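Local coordinates for protein predicted acetyltransferase (Clostridium acetobutylicum, PDB 3MGD) that binds acetyl coenzyme A and probably transfers its acetyl group to an acceptor, as GNAT-family N-acetyltransferases do, at residues I63-I71 / R83-E93; N48-A56 / M105-R116. All coordinates share one frame; numbering follows the deposited sequence. Where two conformers were deposited one is given.

Interaction 1 pairs two central strands of the sheet, and interaction 2 lays helix 101-115 against the next strand over; their centres are 7 Å apart. Strand 51-58 is hydrogen-bonded to strand 61-72, probably through Ile-63 N to Ala-56 O at 2.7 Å and Trp-54 N to Ala-66 O at 2.8 Å, so the two contacts share one sheet. Acetyl-CoA lies against 83-93 in interaction 1. Interaction 2 makes no direct contact with the cofactor: the side chain of Met-105 is about 7 Å from it and about 4 Å from that of Met-90, whose backbone binds it. At the far end, Phe-70 packs on Arg-116.

Interaction 1. Residues I63-I71 / R83-E93; sequences IATAAIAFI and RKGYITNMYTE. With ACO (acetyl coenzyme *a), chain C.
Ala-67 and Thr-88 exchange two backbone hydrogen bonds in the tightly packed middle of this antiparallel pair, with Ala-67 CB 4.0 Å from Thr-88 CG2. Further along, Ala-69 and Tyr-86 do the same, the bond from Tyr-86 N to Ala-69 O measuring 2.6 Å. On the face turned to helix 101-115, Ile-68 swings CG1 anti to its backbone N (chi1 -175°), which lays CD1 over Gly-85 CA and 4.1 Å from Ile-87 CG1. On the other face, Ile-71 and Tyr-86 lie alongside each other, and the Tyr-86 ring meets Phe-73 of the second subunit edge-to-face. Between Thr-65 and Ala-67 the register slips by one residue, a beta bulge at Asn-89, whose phi is positive (55°). Ala-66 N is poorly aimed at Asn-89 O; instead Thr-65 OG1 donates to that carbonyl at 2.8 Å, from a position tilted out of its plane. Such a bulge in the fourth strand is a hallmark of the GNAT fold, and here it precedes the backbone groups that hold acetyl-CoA. Met-90 O accepts from the pantetheine N4P at 2.6 Å, Thr-92 N donates to O9P at 2.9 Å, and Met-90 N makes a weak bond to the thioester O. A water joins Thr-65 O to Thr-92 OG1. The backbone bonds persist to both ends, from Glu-93 N to Ile-63 O and between Ile-71 and Lys-84, but Ile-63, Glu-93, Arg-83 and Lys-84 are partly open to solvent. Ile-63 CG2 is 4.3 Å from Glu-93 CB, and the Glu-93 carboxylate turns to Arg-21. The side chains of Arg-83 and Lys-84 lead away.

Interaction 2. Residues N48-A56 / M105-R116; sequences NNLLVEWIA and MLDRLVNEAKER
The Trp-54 indole has Arg-108 CD over one face and Glu-112 at its edge. The Arg-108 side chain, extended from CG to NE, runs across that of Trp-54: CD makes a CH-pi contact 4.0 Å from the centroid of the six-membered ring, and the guanidinium, tilted 34° from the ring plane, reaches further toward the rim, its CZ in an off-centre cation-pi contact at 4.7 Å. At the edge, Trp-54 NE1 donates to Glu-112 OE2 at 2.9 Å, nearly in the ring plane but meeting the oxygen on its anti side, 33° out of the carboxylate plane. The Arg-116 guanidinium grips Glu-112 O side-on with NE and NH2; Asn-49 ND2 lies at the guanidinium edge, 3.5 Å from Arg-116 NH1, unbonded because both are donors. At the root of Trp-54, the bent selenomethionine Met-105 brings CE to 3.5 Å from Trp-54 O and packs SE on Trp-54 CB. Segment 105-115 runs roughly antiparallel to strand segment 51-56 (152°), the axes 9.6 Å apart at their closest. This helix, packed on one face of the GNAT sheet, follows the acetyl-CoA-binding loop of Gly-98 and Gly-100. Lys-6 and Tyr-4 of strand 3-6 touch Trp-54 and Arg-108 respectively; Met-105 and Leu-109 also touch Met-90 and Ile-87 of strand 83-92.

Interaction 1. Residues I63-I71 / R83-E93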
loop_
_atom_site.group_PDB
_atom_site.type_symbol
_atom_site.label_atom_id
_atom_site.label_comp_id
_atom_site.label_asym_id
_atom_site.label_seq_id
_atom_site.Cartn_x
_atom_site.Cartn_y
_atom_site.Cartn_z
ATOM N N ILE A 63 -21.829 14.010 8.895
ATOM C CA ILE A 63 -21.724 14.864 7.726
ATOM C C ILE A 63 -20.545 14.471 6.834
ATOM O O ILE A 63 -20.633 14.541 5.604
ATOM C CB ILE A 63 -21.514 16.325 8.163
ATOM C CG1 ILE A 63 -22.715 16.813 8.968
ATOM C CG2 ILE A 63 -21.276 17.221 6.960
ATOM C CD1 ILE A 63 -24.004 16.818 8.175
ATOM N N ALA A 64 -19.429 14.085 7.453
ATOM C CA ALA A 64 -18.244 13.707 6.685
ATOM C C ALA A 64 -17.410 12.662 7.427
ATOM O O ALA A 64 -17.481 12.539 8.649
ATOM C CB ALA A 64 -17.401 14.931 6.354
ATOM N N THR A 65 -16.647 11.889 6.670
ATOM C CA THR A 65 -15.670 10.987 7.256
ATOM C C THR A 65 -14.346 11.171 6.520
ATOM O O THR A 65 -14.311 11.727 5.422
ATOM C CB THR A 65 -16.080 9.516 7.084
ATOM O OG1 THR A 65 -16.162 9.197 5.687
ATOM C CG2 THR A 65 -17.429 9.238 7.748
ATOM N N ALA A 66 -13.264 10.685 7.128
ATOM C CA ALA A 66 -11.939 10.693 6.499
ATOM C C ALA A 66 -11.059 9.774 7.324
ATOM O O ALA A 66 -11.032 9.890 8.549
ATOM C CB ALA A 66 -11.365 12.093 6.503
ATOM N N ALA A 67 -10.357 8.848 6.683
ATOM C CA ALA A 67 -9.520 7.916 7.464
ATOM C C ALA A 67 -8.083 7.858 6.985
ATOM O O ALA A 67 -7.766 8.224 5.847
ATOM C CB ALA A 67 -10.118 6.510 7.480
ATOM N N ILE A 68 -7.211 7.381 7.866
ATOM C CA ILE A 68 -5.836 7.119 7.484
ATOM C C ILE A 68 -5.495 5.756 8.050
ATOM O O ILE A 68 -5.810 5.470 9.211
ATOM C CB ILE A 68 -4.862 8.230 7.973
ATOM C CG1 ILE A 68 -3.445 7.995 7.441
ATOM C CG2 ILE A 68 -4.897 8.383 9.512
ATOM C CD1 ILE A 68 -2.559 9.224 7.503
ATOM N N ALA A 69 -4.924 4.907 7.199
ATOM C CA ALA A 69 -4.440 3.578 7.585
ATOM C C ALA A 69 -2.922 3.590 7.572
ATOM O O ALA A 69 -2.308 4.207 6.697
ATOM C CB ALA A 69 -4.945 2.523 6.601
ATOM N N PHE A 70 -2.307 2.907 8.534
ATOM C CA PHE A 70 -0.850 2.878 8.606
ATOM C C PHE A 70 -0.348 1.561 8.060
ATOM O O PHE A 70 -0.686 0.496 8.569
ATOM C CB PHE A 70 -0.384 3.124 10.035
ATOM C CG PHE A 70 -1.009 4.328 10.640
ATOM C CD1 PHE A 70 -0.689 5.587 10.171
ATOM C CD2 PHE A 70 -1.964 4.203 11.630
ATOM C CE1 PHE A 70 -1.297 6.712 10.712
ATOM C CE2 PHE A 70 -2.571 5.313 12.166
ATOM C CZ PHE A 70 -2.235 6.565 11.707
ATOM N N ILE A 71 0.433 1.650 6.987
ATOM C CA ILE A 71 0.827 0.484 6.232
ATOM C C ILE A 71 2.352 0.407 6.186
ATOM O O ILE A 71 3.023 1.442 6.161
ATOM C CB ILE A 71 0.269 0.562 4.800
ATOM C CG1 ILE A 71 -1.259 0.657 4.824
ATOM C CG2 ILE A 71 0.722 -0.639 3.984
ATOM C CD1 ILE A 71 -1.928 -0.543 5.384
ATOM N N ARG A 83 7.264 2.956 6.683
ATOM C CA ARG A 83 5.844 3.139 6.964
ATOM C C ARG A 83 5.265 4.273 6.134
ATOM O O ARG A 83 5.955 5.242 5.811
ATOM C CB ARG A 83 5.608 3.435 8.445
ATOM C CG ARG A 83 6.305 2.498 9.407
ATOM C CD ARG A 83 5.748 2.686 10.804
ATOM N NE ARG A 83 6.783 2.584 11.828
ATOM C CZ ARG A 83 7.469 3.620 12.300
ATOM N NH1 ARG A 83 7.238 4.844 11.835
ATOM N NH2 ARG A 83 8.395 3.427 13.230
ATOM N N LYS A 84 3.982 4.142 5.800
ATOM C CA LYS A 84 3.253 5.193 5.113
ATOM C C LYS A 84 1.859 5.298 5.693
ATOM O O LYS A 84 1.329 4.325 6.225
ATOM C CB LYS A 84 3.148 4.896 3.611
ATOM C CG LYS A 84 4.463 5.124 2.828
ATOM C CD LYS A 84 4.253 4.928 1.326
ATOM C CE LYS A 84 5.476 5.347 0.516
ATOM N NZ LYS A 84 5.254 5.121 -0.939
ATOM N N GLY A 85 1.266 6.480 5.578
ATOM C CA GLY A 85 -0.129 6.647 5.942
ATOM C C GLY A 85 -0.901 6.537 4.642
ATOM O O GLY A 85 -0.526 7.140 3.644
ATOM N N TYR A 86 -1.968 5.753 4.650
ATOM C CA TYR A 86 -2.777 5.543 3.455
ATOM C C TYR A 86 -4.134 6.187 3.715
ATOM O O TYR A 86 -4.879 5.752 4.593
ATOM C CB TYR A 86 -2.953 4.039 3.193
ATOM C CG TYR A 86 -3.881 3.725 2.036
ATOM C CD1 TYR A 86 -3.462 3.878 0.721
ATOM C CD2 TYR A 86 -5.178 3.275 2.264
ATOM C CE1 TYR A 86 -4.315 3.593 -0.344
ATOM C CE2 TYR A 86 -6.039 2.988 1.210
ATOM C CZ TYR A 86 -5.599 3.144 -0.084
ATOM O OH TYR A 86 -6.457 2.861 -1.123
ATOM N N ILE A 87 -4.449 7.234 2.965
ATOM C CA ILE A 87 -5.686 7.966 3.207
ATOM C C ILE A 87 -6.844 7.359 2.426
ATOM O O ILE A 87 -6.689 6.953 1.271
ATOM C CB ILE A 87 -5.492 9.477 2.919
ATOM C CG1 ILE A 87 -4.597 10.067 4.035
ATOM C CG2 ILE A 87 -6.840 10.187 2.754
ATOM C CD1 ILE A 87 -4.434 11.567 3.999
ATOM N N THR A 88 -8.008 7.286 3.070
ATOM C CA THR A 88 -9.115 6.518 2.523
ATOM C C THR A 88 -10.414 6.920 3.208
ATOM O O THR A 88 -10.401 7.732 4.135
ATOM C CB THR A 88 -8.829 4.991 2.724
ATOM O OG1 THR A 88 -9.748 4.208 1.956
ATOM C CG2 THR A 88 -8.894 4.590 4.209
ATOM N N ASN A 89 -11.532 6.346 2.750
ATOM C CA ASN A 89 -12.814 6.544 3.393
ATOM C C ASN A 89 -13.172 8.010 3.537
ATOM O O ASN A 89 -13.734 8.411 4.547
ATOM C CB ASN A 89 -12.855 5.865 4.766
ATOM C CG ASN A 89 -12.753 4.360 4.672
ATOM O OD1 ASN A 89 -12.783 3.797 3.583
ATOM N ND2 ASN A 89 -12.602 3.701 5.818
HETATM N N MSE A 90 -12.829 8.822 2.546
HETATM C CA MSE A 90 -13.230 10.211 2.606
HETATM C C MSE A 90 -14.569 10.434 1.911
HETATM O O MSE A 90 -14.782 10.051 0.763
HETATM C CB MSE A 90 -12.144 11.126 2.055
HETATM C CG MSE A 90 -10.870 11.054 2.925
HETATM SE SE MSE A 90 -9.637 12.444 2.435
HETATM C CE MSE A 90 -10.690 13.999 2.978
ATOM N N TYR A 91 -15.471 11.070 2.634
ATOM C CA TYR A 91 -16.809 11.317 2.119
ATOM C C TYR A 91 -17.327 12.567 2.800
ATOM O O TYR A 91 -17.161 12.740 4.007
ATOM C CB TYR A 91 -17.733 10.121 2.389
ATOM C CG TYR A 91 -19.126 10.343 1.819
ATOM C CD1 TYR A 91 -19.397 10.085 0.484
ATOM C CD2 TYR A 91 -20.146 10.838 2.609
ATOM C CE1 TYR A 91 -20.680 10.307 -0.054
ATOM C CE2 TYR A 91 -21.416 11.069 2.088
ATOM C CZ TYR A 91 -21.680 10.801 0.763
ATOM O OH TYR A 91 -22.960 11.040 0.267
ATOM N N THR A 92 -17.884 13.473 2.008
ATOM C CA THR A 92 -18.606 14.606 2.552
ATOM C C THR A 92 -20.031 14.589 1.969
ATOM O O THR A 92 -20.208 14.398 0.761
ATOM C CB THR A 92 -17.945 15.954 2.181
ATOM O OG1 THR A 92 -16.637 16.037 2.756
ATOM C CG2 THR A 92 -18.816 17.129 2.704
ATOM N N GLU A 93 -21.031 14.779 2.830
ATOM C CA GLU A 93 -22.428 14.884 2.411
ATOM C C GLU A 93 -22.521 15.885 1.266
ATOM O O GLU A 93 -21.949 16.971 1.358
ATOM C CB GLU A 93 -23.281 15.361 3.597
ATOM C CG GLU A 93 -24.768 15.470 3.308
ATOM C CD GLU A 93 -25.418 14.115 3.078
ATOM O OE1 GLU A 93 -25.206 13.204 3.906
ATOM O OE2 GLU A 93 -26.143 13.967 2.075
HETATM N N1A ACO C . -11.903 28.807 -0.654
HETATM C C2A ACO C . -12.223 28.568 -1.993
HETATM N N3A ACO C . -12.632 27.278 -2.409
HETATM C C4A ACO C . -12.714 26.206 -1.432
HETATM C C5A ACO C . -12.387 26.448 -0.059
HETATM C C6A ACO C . -11.984 27.714 0.346
HETATM N N6A ACO C . -11.655 27.954 1.736
HETATM N N7A ACO C . -12.559 25.223 0.674
HETATM C C8A ACO C . -12.982 24.252 -0.222
HETATM N N9A ACO C . -13.060 24.850 -1.545
HETATM C C1B ACO C . -13.583 24.163 -2.714
HETATM C C2B ACO C . -12.313 23.599 -3.372
HETATM O O2B ACO C . -11.268 24.422 -3.777
HETATM C C3B ACO C . -12.890 22.585 -4.334
HETATM O O3B ACO C . -13.287 23.017 -5.616
HETATM P P3B ACO C . -12.331 22.958 -6.890
HETATM O O7A ACO C . -12.882 23.980 -7.943
HETATM O O8A ACO C . -12.344 21.535 -7.490
HETATM O O9A ACO C . -10.913 23.329 -6.508
HETATM C C4B ACO C . -13.999 21.944 -3.430
HETATM O O4B ACO C . -14.543 23.095 -2.686
HETATM C C5B ACO C . -13.814 20.659 -2.649
HETATM O O5B ACO C . -12.976 20.840 -1.535
HETATM P P1A ACO C . -13.464 20.448 -0.084
HETATM O O1A ACO C . -14.660 21.295 0.378
HETATM O O2A ACO C . -12.262 20.561 0.849
HETATM O O3A ACO C . -13.881 18.932 -0.202
HETATM P P2A ACO C . -15.334 18.366 0.125
HETATM O O4A ACO C . -16.426 18.885 -0.870
HETATM O O5A ACO C . -15.690 18.589 1.569
HETATM O O6A ACO C . -15.221 16.800 -0.003
HETATM C CBP ACO C . -14.944 14.791 -1.340
HETATM C CCP ACO C . -14.556 16.243 -1.103
HETATM C CDP ACO C . -14.033 14.165 -2.383
HETATM C CEP ACO C . -14.846 14.079 -0.032
HETATM C CAP ACO C . -16.416 14.759 -1.874
HETATM O OAP ACO C . -16.543 15.393 -3.102
HETATM C C9P ACO C . -17.078 13.405 -1.833
HETATM O O9P ACO C . -17.524 12.914 -0.794
HETATM N N8P ACO C . -17.184 12.702 -3.095
HETATM C C7P ACO C . -17.745 11.353 -3.151
HETATM C C6P ACO C . -16.893 10.367 -2.440
HETATM C C5P ACO C . -15.444 10.495 -2.854
HETATM O O5P ACO C . -15.139 10.610 -4.041
HETATM N N4P ACO C . -14.466 10.528 -1.820
HETATM C C3P ACO C . -13.057 10.401 -2.102
HETATM C C2P ACO C . -12.548 9.009 -2.375
HETATM S S1P ACO C . -10.785 8.900 -2.561
HETATM C C ACO C . -10.009 8.801 -1.073
HETATM O O ACO C . -10.670 8.789 -0.045
HETATM C CH3 ACO C . -8.534 8.869 -1.015
HETATM O O HOH W 1 -14.430 14.444 4.166
#

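Interaction 2. Residues N48-A56 / M105-R116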
loop_
_atom_site.group_PDB
_atom_site.type_symbol
_atom_site.label_atom_id
_atom_site.label_comp_id
_atom_site.label_asym_id
_atom_site.label_seq_id
_atom_site.Cartn_x
_atom_site.Cartn_y
_atom_site.Cartn_z
ATOM N N ASN A 48 -6.677 -2.458 16.664
ATOM C CA ASN A 48 -5.214 -2.440 16.669
ATOM C C ASN A 48 -4.618 -1.067 16.376
ATOM O O ASN A 48 -3.408 -0.937 16.242
ATOM C CB ASN A 48 -4.669 -3.420 15.623
ATOM C CG ASN A 48 -4.964 -4.865 15.959
ATOM O OD1 ASN A 48 -5.014 -5.251 17.127
ATOM N ND2 ASN A 48 -5.144 -5.682 14.925
ATOM N N ASN A 49 -5.474 -0.064 16.216
ATOM C CA ASN A 49 -5.038 1.310 15.928
ATOM C C ASN A 49 -4.232 1.452 14.647
ATOM O O ASN A 49 -3.403 2.366 14.524
ATOM C CB ASN A 49 -4.243 1.892 17.116
ATOM C CG ASN A 49 -4.403 3.423 17.266
ATOM O OD1 ASN A 49 -5.414 4.011 16.873
ATOM N ND2 ASN A 49 -3.406 4.057 17.864
ATOM N N LEU A 50 -4.462 0.542 13.702
ATOM C CA LEU A 50 -3.861 0.630 12.367
ATOM C C LEU A 50 -4.747 1.421 11.396
ATOM O O LEU A 50 -4.420 1.570 10.220
ATOM C CB LEU A 50 -3.592 -0.772 11.814
ATOM C CG LEU A 50 -2.458 -1.516 12.532
ATOM C CD1 LEU A 50 -2.322 -2.973 12.060
ATOM C CD2 LEU A 50 -1.135 -0.762 12.374
ATOM N N LEU A 51 -5.882 1.895 11.905
ATOM C CA LEU A 51 -6.784 2.776 11.173
ATOM C C LEU A 51 -7.293 3.852 12.132
ATOM O O LEU A 51 -7.660 3.542 13.262
ATOM C CB LEU A 51 -7.983 1.985 10.637
ATOM C CG LEU A 51 -8.947 2.810 9.774
ATOM C CD1 LEU A 51 -8.317 3.082 8.386
ATOM C CD2 LEU A 51 -10.322 2.128 9.646
ATOM N N VAL A 52 -7.295 5.105 11.689
ATOM C CA VAL A 52 -7.949 6.190 12.422
ATOM C C VAL A 52 -8.955 6.858 11.489
ATOM O O VAL A 52 -8.593 7.330 10.419
ATOM C CB VAL A 52 -6.938 7.257 12.915
ATOM C CG1 VAL A 52 -7.665 8.459 13.526
ATOM C CG2 VAL A 52 -5.951 6.647 13.929
ATOM N N GLU A 53 -10.219 6.885 11.885
ATOM C CA GLU A 53 -11.243 7.472 11.026
ATOM C C GLU A 53 -11.912 8.614 11.760
ATOM O O GLU A 53 -12.556 8.413 12.788
ATOM C CB GLU A 53 -12.259 6.423 10.553
ATOM C CG GLU A 53 -13.443 7.011 9.742
ATOM C CD GLU A 53 -13.944 6.089 8.629
ATOM O OE1 GLU A 53 -15.052 6.349 8.103
ATOM O OE2 GLU A 53 -13.249 5.105 8.280
ATOM N N TRP A 54 -11.713 9.822 11.245
ATOM C CA TRP A 54 -12.306 11.006 11.829
ATOM C C TRP A 54 -13.710 11.184 11.262
ATOM O O TRP A 54 -13.974 10.862 10.096
ATOM C CB TRP A 54 -11.458 12.241 11.520
ATOM C CG TRP A 54 -10.325 12.457 12.478
ATOM C CD1 TRP A 54 -9.042 11.988 12.367
ATOM C CD2 TRP A 54 -10.379 13.207 13.695
ATOM N NE1 TRP A 54 -8.292 12.409 13.451
ATOM C CE2 TRP A 54 -9.096 13.164 14.274
ATOM C CE3 TRP A 54 -11.392 13.926 14.344
ATOM C CZ2 TRP A 54 -8.805 13.792 15.484
ATOM C CZ3 TRP A 54 -11.101 14.551 15.541
ATOM C CH2 TRP A 54 -9.820 14.480 16.103
ATOM N N ILE A 55 -14.616 11.680 12.095
ATOM C CA ILE A 55 -15.964 11.983 11.623
ATOM C C ILE A 55 -16.373 13.405 11.996
ATOM O O ILE A 55 -15.966 13.934 13.025
ATOM C CB ILE A 55 -17.019 10.973 12.161
ATOM C CG1 ILE A 55 -17.316 11.217 13.631
ATOM C CG2 ILE A 55 -16.572 9.533 11.958
ATOM C CD1 ILE A 55 -18.325 10.244 14.189
ATOM N N ALA A 56 -17.160 14.024 11.130
ATOM C CA ALA A 56 -17.726 15.339 11.400
ATOM C C ALA A 56 -19.207 15.097 11.574
ATOM O O ALA A 56 -19.832 14.457 10.721
ATOM C CB ALA A 56 -17.480 16.274 10.238
HETATM N N MSE A 105 -10.184 17.937 6.948
HETATM C CA MSE A 105 -9.962 16.546 7.365
HETATM C C MSE A 105 -8.542 16.100 7.019
HETATM O O MSE A 105 -7.888 15.426 7.816
HETATM C CB MSE A 105 -10.957 15.599 6.689
HETATM C CG MSE A 105 -12.365 15.648 7.235
HETATM SE SE MSE A 105 -12.425 15.057 9.092
HETATM C CE MSE A 105 -14.197 14.227 9.107
ATOM N N LEU A 106 -8.076 16.451 5.822
ATOM C CA LEU A 106 -6.704 16.117 5.426
ATOM C C LEU A 106 -5.704 16.650 6.457
ATOM O O LEU A 106 -4.736 15.973 6.779
ATOM C CB LEU A 106 -6.374 16.649 4.024
ATOM C CG LEU A 106 -7.065 15.948 2.845
ATOM C CD1 LEU A 106 -6.948 16.745 1.554
ATOM C CD2 LEU A 106 -6.491 14.554 2.669
ATOM N N ASP A 107 -5.936 17.860 6.979
ATOM C CA ASP A 107 -5.048 18.403 8.017
ATOM C C ASP A 107 -5.024 17.486 9.235
ATOM O O ASP A 107 -3.958 17.229 9.805
ATOM C CB ASP A 107 -5.452 19.816 8.464
ATOM C CG ASP A 107 -5.263 20.867 7.375
ATOM O OD1 ASP A 107 -4.396 20.698 6.492
ATOM O OD2 ASP A 107 -5.977 21.890 7.420
ATOM N N ARG A 108 -6.197 17.004 9.651
ATOM C CA ARG A 108 -6.270 16.130 10.817
ATOM C C ARG A 108 -5.567 14.802 10.559
ATOM O O ARG A 108 -4.939 14.248 11.458
ATOM C CB ARG A 108 -7.719 15.869 11.237
ATOM C CG ARG A 108 -8.474 17.110 11.663
ATOM C CD ARG A 108 -9.861 16.732 12.170
ATOM N NE ARG A 108 -10.636 17.899 12.602
ATOM C CZ ARG A 108 -10.600 18.419 13.830
ATOM N NH1 ARG A 108 -9.822 17.892 14.776
ATOM N NH2 ARG A 108 -11.345 19.477 14.119
ATOM N N LEU A 109 -5.672 14.290 9.333
ATOM C CA LEU A 109 -5.033 13.015 9.006
ATOM C C LEU A 109 -3.517 13.144 8.954
ATOM O O LEU A 109 -2.801 12.265 9.409
ATOM C CB LEU A 109 -5.576 12.442 7.697
ATOM C CG LEU A 109 -7.072 12.096 7.731
ATOM C CD1 LEU A 109 -7.523 11.623 6.360
ATOM C CD2 LEU A 109 -7.390 11.057 8.788
ATOM N N VAL A 110 -3.036 14.247 8.395
ATOM C CA VAL A 110 -1.614 14.532 8.397
ATOM C C VAL A 110 -1.104 14.562 9.833
ATOM O O VAL A 110 -0.013 14.069 10.131
ATOM C CB VAL A 110 -1.322 15.868 7.677
ATOM C CG1 VAL A 110 0.033 16.431 8.089
ATOM C CG2 VAL A 110 -1.413 15.663 6.161
ATOM N N ASN A 111 -1.896 15.121 10.735
ATOM C CA ASN A 111 -1.487 15.132 12.137
ATOM C C ASN A 111 -1.383 13.725 12.742
ATOM O O ASN A 111 -0.462 13.449 13.517
ATOM C CB ASN A 111 -2.399 16.032 12.971
ATOM C CG ASN A 111 -2.062 15.983 14.445
ATOM O OD1 ASN A 111 -0.998 16.435 14.862
ATOM N ND2 ASN A 111 -2.967 15.419 15.243
ATOM N N GLU A 112 -2.312 12.830 12.390
ATOM C CA GLU A 112 -2.233 11.443 12.869
ATOM C C GLU A 112 -0.915 10.817 12.431
ATOM O O GLU A 112 -0.287 10.056 13.173
ATOM C CB GLU A 112 -3.399 10.596 12.350
ATOM C CG GLU A 112 -4.775 11.062 12.816
ATOM C CD GLU A 112 -4.976 10.963 14.315
ATOM O OE1 GLU A 112 -4.329 10.109 14.963
ATOM O OE2 GLU A 112 -5.794 11.750 14.850
ATOM N N ALA A 113 -0.509 11.130 11.206
ATOM C CA ALA A 113 0.728 10.591 10.650
ATOM C C ALA A 113 1.963 11.083 11.406
ATOM O O ALA A 113 2.827 10.299 11.786
ATOM C CB ALA A 113 0.836 10.952 9.164
ATOM N N LYS A 114 2.032 12.386 11.629
ATOM C CA LYS A 114 3.174 12.985 12.312
ATOM C C LYS A 114 3.308 12.448 13.734
ATOM O O LYS A 114 4.412 12.209 14.210
ATOM C CB LYS A 114 3.001 14.499 12.383
ATOM C CG LYS A 114 3.130 15.211 11.064
ATOM C CD LYS A 114 3.089 16.713 11.302
ATOM C CE LYS A 114 3.476 17.486 10.062
ATOM N NZ LYS A 114 3.544 18.944 10.367
ATOM N N GLU A 115 2.182 12.261 14.410
ATOM C CA GLU A 115 2.223 11.778 15.796
ATOM C C GLU A 115 2.767 10.344 15.880
ATOM O O GLU A 115 3.149 9.863 16.947
ATOM C CB GLU A 115 0.831 11.883 16.429
ATOM C CG GLU A 115 0.461 13.318 16.843
ATOM C CD GLU A 115 1.322 13.833 18.001
ATOM O OE1 GLU A 115 1.256 13.237 19.099
ATOM O OE2 GLU A 115 2.072 14.825 17.814
ATOM N N ARG A 116 2.811 9.673 14.738
ATOM C CA ARG A 116 3.325 8.306 14.647
ATOM C C ARG A 116 4.635 8.254 13.872
ATOM O O ARG A 116 5.057 7.187 13.418
ATOM C CB ARG A 116 2.304 7.398 13.964
ATOM C CG ARG A 116 1.627 6.394 14.887
ATOM C CD ARG A 116 0.241 6.103 14.371
ATOM N NE ARG A 116 -0.538 7.333 14.378
ATOM C CZ ARG A 116 -1.606 7.547 15.139
ATOM N NH1 ARG A 116 -2.061 6.596 15.939
ATOM N NH2 ARG A 116 -2.224 8.715 15.082
#